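PDB 3GLA: Low molecular weight heat shock protein from Xanthomonas axonopodis pv. citri, which belongs to the alpha-crystallin family of small heat-shock proteins and probably acts as a stress-response chaperone that keeps unfolding proteins from aggregating. Local coordinates for the interface of chains A and B. Sequence-based numbering; all coordinates share one arbitrary frame. Chains: chain A/B, Low molecular weight heat shock protein.

The interface of chains A and B. Residues chain A 47, 49, 56, 58-59; chain B 8-9, 19.
The rim carbon CE2 of A:Phe56 meets B:Asp8 CB, the side-chain methylene, at 3.7 Å, with ring and carboxylate planes 86° apart. Beside it, CE2 of B:Tyr19 comes within 3.8 Å of the same A:Phe56 CE2, the two aromatic side chains crossing at about a right angle. One face of the phenylalanine ring carries CA of A:Ser49, offset toward the rim, and the carbonyl oxygen of A:Arg58 lies in plane at its edge.

Strand exchange between small heat-shock protein subunits is illustrated by the backbone pairing alongside. B:Ile9 N donates to A:Arg58 O at 2.9 Å, and A:Arg58 N to B:Ile9 O at 3.3 Å. Next to this antiparallel bridge, the A:Arg58 chain runs side by side with B:Ile9. Its CG sits between backbone N and carbonyl carbon (chi1 88°), which brings CD to 3.8 Å from B:Ile9 CD1.

OD1 of the B:Asp8 carboxylate rests against CA of A:Ile59 at 3.3 Å, close also to its CG2 methyl; OD2 holds a water at 2.5 Å, which A:Ser47 OG and A:Ser49 OG also bind. A:Ser49 N donates nearly straight (171°) to A:Ser47 OG, which should help to hold that hydroxyl toward the water.

In the fold, short strand 58-59 of chain A adds to strand 7-11 in the beta-sandwich of its partner's alpha-crystallin domain, the strand-swapped pairing typical of bacterial small heat-shock protein dimers; two-fold symmetry repeats it with the chains exchanged.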
# COMPACT_ATOMS: atom_id res chain seq x y z
N SER A 47 2.51 -5.91 10.44
CA SER A 47 3.44 -6.17 9.35
C SER A 47 4.23 -7.46 9.69
O SER A 47 4.59 -7.67 10.91
CB SER A 47 4.49 -5.10 9.31
OG SER A 47 5.49 -5.42 8.34
N SER A 49 7.16 -7.77 9.32
CA SER A 49 8.48 -7.51 9.82
C SER A 49 8.56 -7.44 11.34
O SER A 49 9.65 -7.31 11.83
CB SER A 49 9.11 -6.22 9.27
OG SER A 49 8.40 -5.10 9.88
N PHE A 56 14.98 -10.15 8.73
CA PHE A 56 14.83 -9.16 7.64
C PHE A 56 16.07 -8.49 7.29
O PHE A 56 16.73 -7.93 8.15
CB PHE A 56 13.76 -8.11 8.06
CG PHE A 56 12.38 -8.67 8.00
CD1 PHE A 56 11.88 -9.57 8.96
CD2 PHE A 56 11.55 -8.35 6.88
CE1 PHE A 56 10.59 -10.12 8.83
CE2 PHE A 56 10.25 -8.85 6.82
CZ PHE A 56 9.76 -9.77 7.74
N ARG A 58 15.86 -6.12 5.09
CA ARG A 58 15.44 -4.72 4.90
C ARG A 58 14.03 -4.63 5.42
O ARG A 58 13.20 -5.52 5.27
CB ARG A 58 15.63 -4.08 3.55
CG ARG A 58 14.55 -4.27 2.66
CD ARG A 58 14.69 -3.64 1.27
NE ARG A 58 16.03 -3.86 0.71
CZ ARG A 58 16.64 -2.91 0.01
NH1 ARG A 58 16.09 -1.73 -0.20
NH2 ARG A 58 17.87 -3.16 -0.52
N ILE A 59 13.80 -3.49 6.05
CA ILE A 59 12.46 -3.22 6.55
C ILE A 59 12.18 -1.82 6.18
O ILE A 59 12.75 -0.87 6.77
CB ILE A 59 12.34 -3.44 8.05
CG1 ILE A 59 12.63 -4.91 8.39
CG2 ILE A 59 10.89 -3.05 8.46
CD1 ILE A 59 12.66 -5.07 9.92
N ASP B 8 9.80 -4.89 2.30
CA ASP B 8 10.62 -5.57 3.33
C ASP B 8 11.11 -6.85 2.73
O ASP B 8 10.42 -7.48 1.88
CB ASP B 8 9.74 -5.97 4.50
CG ASP B 8 9.14 -4.80 5.22
OD1 ASP B 8 9.61 -3.70 5.07
OD2 ASP B 8 8.12 -5.08 5.92
N ILE B 9 12.28 -7.29 3.19
CA ILE B 9 12.77 -8.56 2.63
C ILE B 9 13.30 -9.35 3.79
O ILE B 9 14.02 -8.81 4.66
CB ILE B 9 13.93 -8.30 1.73
CG1 ILE B 9 13.47 -7.45 0.56
CG2 ILE B 9 14.57 -9.70 1.22
CD1 ILE B 9 14.60 -7.05 -0.47
N TYR B 19 8.19 -8.37 0.60
CA TYR B 19 6.81 -7.90 0.76
C TYR B 19 6.84 -6.48 0.25
O TYR B 19 7.72 -5.71 0.62
CB TYR B 19 6.45 -7.80 2.24
CG TYR B 19 6.59 -9.09 2.99
CD1 TYR B 19 5.53 -9.96 3.07
CD2 TYR B 19 7.79 -9.39 3.61
CE1 TYR B 19 5.66 -11.19 3.80
CE2 TYR B 19 7.92 -10.53 4.33
CZ TYR B 19 6.85 -11.39 4.41
OH TYR B 19 7.10 -12.58 5.10
O HOH W 1 7.40 -3.63 7.88